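Local coordinates for protein fatty acid CoA ligase (Marinactinospora thermotolerans, PDB 6SQ8) that belongs to the ANL superfamily of AMP-binding enzymes and binds adenosine monophosphate in a pocket, at residues R377-V381 and L392-L396. Numbering follows the deposited sequence.
Sequences RTGDV and LTDRL. With AMP (adenosine monophosphate), chain G.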
loop_
_atom_site.group_PDB
_atom_site.type_symbol
_atom_site.label_atom_id
_atom_site.label_comp_id
_atom_site.label_asym_id
_atom_site.label_seq_id
_atom_site.Cartn_x
_atom_site.Cartn_y
_atom_site.Cartn_z
ATOM N N ARG A 377 11.828 10.337 7.867
ATOM C CA ARG A 377 12.639 9.115 7.876
ATOM C C ARG A 377 11.731 7.956 7.440
ATOM O O ARG A 377 10.900 7.490 8.204
ATOM C CB ARG A 377 13.178 8.934 9.301
ATOM C CG ARG A 377 14.253 7.884 9.545
ATOM C CD ARG A 377 14.388 7.780 11.066
ATOM N NE ARG A 377 15.298 6.761 11.597
ATOM C CZ ARG A 377 16.510 6.994 12.125
ATOM N NH1 ARG A 377 17.018 8.214 12.151
ATOM N NH2 ARG A 377 17.228 5.992 12.605
ATOM N N THR A 378 11.900 7.500 6.201
ATOM C CA THR A 378 11.074 6.447 5.633
ATOM C C THR A 378 11.234 5.148 6.419
ATOM O O THR A 378 10.277 4.414 6.570
ATOM C CB THR A 378 11.420 6.173 4.167
ATOM O OG1 THR A 378 12.795 5.785 4.109
ATOM C CG2 THR A 378 11.148 7.365 3.269
ATOM N N GLY A 379 12.458 4.870 6.879
ATOM C CA GLY A 379 12.786 3.573 7.482
ATOM C C GLY A 379 13.472 2.628 6.502
ATOM O O GLY A 379 13.818 1.511 6.857
ATOM N N ASP A 380 13.641 3.095 5.252
ATOM C CA ASP A 380 14.299 2.367 4.209
ATOM C C ASP A 380 15.715 2.908 4.050
ATOM O O ASP A 380 16.007 4.054 4.412
ATOM C CB ASP A 380 13.564 2.494 2.882
ATOM C CG ASP A 380 12.228 1.792 2.892
ATOM O OD1 ASP A 380 12.194 0.618 3.388
ATOM O OD2 ASP A 380 11.213 2.428 2.427
ATOM N N VAL A 381 16.550 2.045 3.472
ATOM C CA VAL A 381 17.927 2.304 3.169
ATOM C C VAL A 381 18.122 2.054 1.667
ATOM O O VAL A 381 17.547 1.130 1.101
ATOM C CB VAL A 381 18.806 1.400 4.054
ATOM C CG1 VAL A 381 20.175 1.154 3.472
ATOM C CG2 VAL A 381 18.926 1.962 5.452
ATOM N N LEU A 392 16.385 0.618 -3.450
ATOM C CA LEU A 392 16.302 0.271 -2.053
ATOM C C LEU A 392 17.092 -1.015 -1.808
ATOM O O LEU A 392 16.802 -2.022 -2.435
ATOM C CB LEU A 392 14.842 0.055 -1.658
ATOM C CG LEU A 392 13.930 1.277 -1.826
ATOM C CD1 LEU A 392 12.515 0.971 -1.352
ATOM C CD2 LEU A 392 14.476 2.514 -1.116
ATOM N N THR A 393 18.019 -0.978 -0.836
ATOM C CA THR A 393 18.805 -2.128 -0.462
ATOM C C THR A 393 18.220 -2.851 0.755
ATOM O O THR A 393 18.532 -4.029 0.948
ATOM C CB THR A 393 20.258 -1.729 -0.195
ATOM O OG1 THR A 393 20.299 -0.899 0.972
ATOM C CG2 THR A 393 20.886 -1.071 -1.405
ATOM N N ASP A 394 17.400 -2.170 1.560
ATOM C CA ASP A 394 16.852 -2.795 2.766
ATOM C C ASP A 394 15.918 -1.855 3.543
ATOM O O ASP A 394 16.055 -0.651 3.541
ATOM C CB ASP A 394 17.959 -3.209 3.744
ATOM C CG ASP A 394 18.072 -4.705 3.994
ATOM O OD1 ASP A 394 17.042 -5.399 3.891
ATOM O OD2 ASP A 394 19.188 -5.156 4.299
ATOM N N ARG A 395 14.986 -2.470 4.257
ATOM C CA ARG A 395 14.392 -1.917 5.477
ATOM C C ARG A 395 15.521 -1.808 6.520
ATOM O O ARG A 395 16.343 -2.698 6.633
ATOM C CB ARG A 395 13.271 -2.890 5.872
ATOM C CG ARG A 395 12.041 -2.314 6.550
ATOM C CD ARG A 395 11.513 -0.983 6.046
ATOM N NE ARG A 395 10.730 -0.375 7.117
ATOM C CZ ARG A 395 9.953 0.695 6.979
ATOM N NH1 ARG A 395 9.947 1.359 5.840
ATOM N NH2 ARG A 395 9.184 1.098 7.977
ATOM N N LEU A 396 15.557 -0.714 7.271
ATOM C CA LEU A 396 16.642 -0.428 8.236
ATOM C C LEU A 396 16.767 -1.549 9.291
ATOM O O LEU A 396 17.856 -1.900 9.699
ATOM C CB LEU A 396 16.324 0.922 8.888
ATOM C CG LEU A 396 17.431 1.581 9.713
ATOM C CD1 LEU A 396 18.754 1.599 8.973
ATOM C CD2 LEU A 396 17.051 3.013 10.090
HETATM P P AMP G . 4.569 0.426 5.641
HETATM O O1P AMP G . 3.754 1.568 5.106
HETATM O O2P AMP G . 5.512 0.797 6.794
HETATM O O3P AMP G . 3.690 -0.777 5.907
HETATM O "O5'" AMP G . 5.497 0.007 4.355
HETATM C "C5'" AMP G . 6.623 0.741 3.833
HETATM C "C4'" AMP G . 7.765 -0.172 3.397
HETATM O "O4'" AMP G . 7.374 -1.130 2.425
HETATM C "C3'" AMP G . 8.866 0.597 2.722
HETATM O "O3'" AMP G . 9.756 0.939 3.746
HETATM C "C2'" AMP G . 9.484 -0.322 1.670
HETATM O "O2'" AMP G . 10.667 -1.064 2.047
HETATM C "C1'" AMP G . 8.350 -1.292 1.383
HETATM N N9 AMP G . 7.793 -0.983 0.039
HETATM C C8 AMP G . 6.613 -0.390 -0.259
HETATM N N7 AMP G . 6.464 -0.279 -1.607
HETATM C C5 AMP G . 7.571 -0.804 -2.179
HETATM C C6 AMP G . 8.080 -1.003 -3.558
HETATM N N6 AMP G . 7.362 -0.631 -4.624
HETATM N N1 AMP G . 9.283 -1.589 -3.701
HETATM C C2 AMP G . 10.022 -1.979 -2.624
HETATM N N3 AMP G . 9.637 -1.827 -1.337
HETATM C C4 AMP G . 8.442 -1.263 -1.075
#
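Asp380 and Arg395 sit directly across from each other, 4.5 Å between their CA atoms, as a non-hydrogen-bonded antiparallel pair. Asp380 CB lies 4.1 Å from Leu392 CD2. With CG beside the backbone N (chi1 -68°), the carboxylate reaches the ribose of AMP: OD1 accepts a hydrogen bond from AMP O2' at 2.6 Å and lies at the edge of the Arg395 guanidinium, in its plane, in a long, weak salt bridge to NH1. OD2 is hydrogen-bonded to Tyr297 OH, and both carboxylate oxygens crowd the ribose O3'; the modelled places of O3' and NH1 are uncertain, which leaves the bridge doubtful. An aspartate holding the ribose hydroxyls, followed by an arginine one strand later, is a familiar arrangement of the ANL superfamily; here both belong to the hairpin of strands 380-384 and 390-395. Thr393 and Asp394 both face Val381, a classic beta bulge. Val381 O receives Thr393 N at 2.9 Å and, more weakly, Asp394 N, while Val381 N donates to Asp394 O at 2.7 Å. Gly379 CA lies above one face of the Arg395 guanidinium, offset toward its rim, and Gly379 O accepts from Leu396 N at 2.9 Å. Leu396 CD1 meets Val381 CG2 at 3.5 Å, the side chains crossing nearly at right angles.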